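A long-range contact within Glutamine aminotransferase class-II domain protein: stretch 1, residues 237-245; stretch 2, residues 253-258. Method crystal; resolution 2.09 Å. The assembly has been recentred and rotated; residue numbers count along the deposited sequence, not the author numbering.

Stretch 1 237-245: TELRPGRML
Stretch 2 (253-258) AERDFA

The guanidinium of Arg-243 folds back across the neighbouring strand and binds two carboxylates of that strand at once. Its CA-to-CB bond points away from stretch 2, yet an m, m, m run of chi1 to chi3 (-62°, -69°, -86°), with chi4 at 180°, curls the chain so that one face of the guanidinium lies over the backbone carbons C of Glu-254 and C of Arg-255. From there Arg-243 NE donates to Glu-254 OE1 at 2.9 Å (N-H...O angle 153°), Arg-243 NH2 donates to the same Glu-254 OE1 at 3.1 Å (139°), and Arg-243 NH1 donates to Asp-256 OD1 at 2.7 Å (137°). The Asp-256 oxygen sits near the guanidinium plane, as in-plane N-H bonds require. Both pairings are salt bridges.

The backbone beneath is a two-stranded antiparallel arrangement. Strand 243-245 and strand 253-256 run at 153° to each other, with a closest axial approach of 4.6 Å; both strands are extended, with phi from -156° at Arg-255 to -67° at Asp-256 and psi from 134° at Met-244 to 161° at Glu-254. Arg-243 pairs with Asp-256 (CA to CA 4.7 Å) and Leu-245 with Glu-254 (CA to CA 4.5 Å) as non-hydrogen-bonded pairs. Between them Met-244 and Arg-255 form the wider hydrogen-bonded pair, CA to CA 5.3 Å: Met-244 N donates to Arg-255 O at 2.9 Å and 164°, while the return bond from Arg-255 N to Met-244 O, 3.0 Å at 122°, is weak. CA-H...O contacts supplement the ladder, with Glu-254 CA 3.3 Å from Met-244 O and Arg-243 CA 3.4 Å from Arg-255 O.

Beyond the ladder, Phe-257 N donates to Gly-242 O at 2.9 Å (146°). Gly-242 adopts phi/psi 82/25, where a CB would be jammed against the preceding carbonyl oxygen; its CA approaches Phe-257 O at 3.2 Å in another CA-H...O contact.

Met-244 and Arg-255 share one face of the sheet. Met-244, a selenomethionine, is t, t, m (173°, 166°, -57°) and brings its CE to 3.2 Å from Phe-257 CE1. Phe-257 has chi1 t (177°) and chi2 79°, and its CA-to-CB bond points toward stretch 1. The selenium SE of Met-244 lies 5.3 Å from the Phe-257 ring centroid, 45° off the normal, an oblique approach that brings a polarizable atom near an apolar ring.

Leu-245 (t, p) and Glu-254 occupy the other face. Glu-254, m, t with chi3 34°, passes its CG 4.0 Å from Leu-245 CD1 and its CD 3.5 Å from Leu-239 CD1, so its CG packs against Leu-245 and the carboxylate carbon itself against Leu-239, while OE1 takes the hydrogen bonds from Arg-243. Arg-240 (m, t, m) adds a long salt bridge, Arg-240 NH1 to Glu-254 OE1 at 4.0 Å; the oxygen lies well out of the guanidinium plane, leaving charge attraction alone. A water connects the same region, donating to Glu-254 OE1 at 2.7 Å and to Glu-238 O at 3.0 Å while accepting from Arg-240 N at 2.8 Å.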

# COMPACT_ATOMS: atom_id res chain seq x y z
N THR D 237 17.40 -32.22 6.04
CA THR D 237 18.64 -32.59 5.39
C THR D 237 19.28 -31.30 4.89
O THR D 237 18.67 -30.59 4.13
CB THR D 237 18.37 -33.50 4.16
OG1 THR D 237 17.61 -34.67 4.56
CG2 THR D 237 19.71 -33.95 3.53
N GLU D 238 20.51 -31.01 5.30
CA GLU D 238 21.18 -29.82 4.81
C GLU D 238 21.64 -30.00 3.34
O GLU D 238 22.29 -30.99 3.01
CB GLU D 238 22.40 -29.48 5.70
CG GLU D 238 23.08 -28.15 5.25
CD GLU D 238 24.18 -27.66 6.20
OE1 GLU D 238 24.15 -27.97 7.40
OE2 GLU D 238 25.11 -26.95 5.74
N LEU D 239 21.34 -29.05 2.45
CA LEU D 239 21.93 -29.09 1.13
C LEU D 239 23.27 -28.38 1.25
O LEU D 239 23.33 -27.20 1.52
CB LEU D 239 21.01 -28.41 0.07
CG LEU D 239 21.49 -28.28 -1.38
CD1 LEU D 239 21.59 -29.63 -2.08
CD2 LEU D 239 20.57 -27.35 -2.19
N ARG D 240 24.36 -29.12 1.08
CA ARG D 240 25.70 -28.52 1.21
C ARG D 240 26.00 -27.48 0.11
O ARG D 240 25.43 -27.55 -0.99
CB ARG D 240 26.76 -29.63 1.25
CG ARG D 240 26.59 -30.53 2.48
CD ARG D 240 27.69 -31.61 2.63
NE ARG D 240 28.09 -32.23 1.36
CZ ARG D 240 27.33 -33.05 0.62
NH1 ARG D 240 26.09 -33.37 1.01
NH2 ARG D 240 27.81 -33.55 -0.52
N PRO D 241 26.87 -26.51 0.42
CA PRO D 241 27.32 -25.55 -0.60
C PRO D 241 27.94 -26.31 -1.78
O PRO D 241 28.52 -27.36 -1.57
CB PRO D 241 28.42 -24.74 0.11
CG PRO D 241 28.37 -25.10 1.53
CD PRO D 241 27.67 -26.42 1.66
N GLY D 242 27.80 -25.81 -3.01
CA GLY D 242 28.37 -26.51 -4.18
C GLY D 242 27.48 -27.65 -4.67
O GLY D 242 27.96 -28.59 -5.30
N ARG D 243 26.18 -27.55 -4.39
CA ARG D 243 25.20 -28.64 -4.66
C ARG D 243 23.89 -28.09 -5.24
O ARG D 243 23.51 -26.98 -4.93
CB ARG D 243 24.86 -29.42 -3.37
CG ARG D 243 26.02 -30.12 -2.70
CD ARG D 243 26.52 -31.32 -3.54
NE ARG D 243 25.76 -32.52 -3.23
CZ ARG D 243 25.96 -33.71 -3.80
NH1 ARG D 243 26.88 -33.86 -4.72
NH2 ARG D 243 25.23 -34.74 -3.43
N MSE D 244 23.21 -28.90 -6.04
CA MSE D 244 21.89 -28.57 -6.59
C MSE D 244 20.90 -29.71 -6.33
O MSE D 244 21.21 -30.88 -6.57
CB MSE D 244 21.94 -28.26 -8.10
CG MSE D 244 20.55 -28.06 -8.74
SE MSE D 244 20.59 -27.24 -10.55
CE MSE D 244 21.53 -25.66 -10.04
N LEU D 245 19.72 -29.34 -5.86
CA LEU D 245 18.71 -30.30 -5.50
C LEU D 245 17.64 -30.25 -6.57
O LEU D 245 17.27 -29.17 -7.05
CB LEU D 245 18.10 -29.87 -4.17
CG LEU D 245 16.92 -30.66 -3.61
CD1 LEU D 245 17.41 -32.06 -3.16
CD2 LEU D 245 16.25 -29.88 -2.45
N ALA D 253 16.74 -35.60 -5.68
CA ALA D 253 18.11 -36.02 -5.95
C ALA D 253 19.05 -34.82 -5.93
O ALA D 253 18.66 -33.71 -6.34
CB ALA D 253 18.17 -36.75 -7.29
N GLU D 254 20.27 -35.03 -5.45
CA GLU D 254 21.30 -34.00 -5.44
C GLU D 254 22.38 -34.27 -6.47
O GLU D 254 22.58 -35.41 -6.88
CB GLU D 254 21.98 -33.94 -4.07
CG GLU D 254 21.20 -33.24 -2.97
CD GLU D 254 22.03 -33.12 -1.68
OE1 GLU D 254 23.27 -32.96 -1.77
OE2 GLU D 254 21.44 -33.17 -0.59
N ARG D 255 23.13 -33.22 -6.81
CA ARG D 255 24.07 -33.22 -7.92
C ARG D 255 25.09 -32.14 -7.60
O ARG D 255 24.73 -31.13 -6.98
CB ARG D 255 23.28 -32.79 -9.15
CG ARG D 255 23.43 -33.59 -10.39
CD ARG D 255 22.49 -32.95 -11.42
NE ARG D 255 23.26 -32.50 -12.58
CZ ARG D 255 22.75 -32.09 -13.74
NH1 ARG D 255 21.43 -32.05 -13.94
NH2 ARG D 255 23.58 -31.72 -14.70
N ASP D 256 26.35 -32.31 -8.03
CA ASP D 256 27.38 -31.28 -7.81
C ASP D 256 27.03 -30.04 -8.62
O ASP D 256 26.40 -30.13 -9.68
CB ASP D 256 28.81 -31.76 -8.17
CG ASP D 256 29.40 -32.77 -7.16
OD1 ASP D 256 28.99 -32.79 -5.97
OD2 ASP D 256 30.30 -33.56 -7.56
N PHE D 257 27.42 -28.88 -8.11
CA PHE D 257 27.07 -27.63 -8.76
C PHE D 257 28.18 -26.61 -8.52
O PHE D 257 28.47 -26.24 -7.38
CB PHE D 257 25.73 -27.09 -8.22
CG PHE D 257 25.33 -25.75 -8.81
CD1 PHE D 257 24.77 -25.68 -10.08
CD2 PHE D 257 25.54 -24.57 -8.10
CE1 PHE D 257 24.39 -24.45 -10.64
CE2 PHE D 257 25.18 -23.33 -8.65
CZ PHE D 257 24.60 -23.28 -9.93
N ALA D 258 28.81 -26.17 -9.59
CA ALA D 258 29.81 -25.12 -9.47
C ALA D 258 29.64 -24.20 -10.67
O ALA D 258 29.18 -24.66 -11.70
CB ALA D 258 31.22 -25.73 -9.43
O HOH W 1 23.94 -31.84 0.60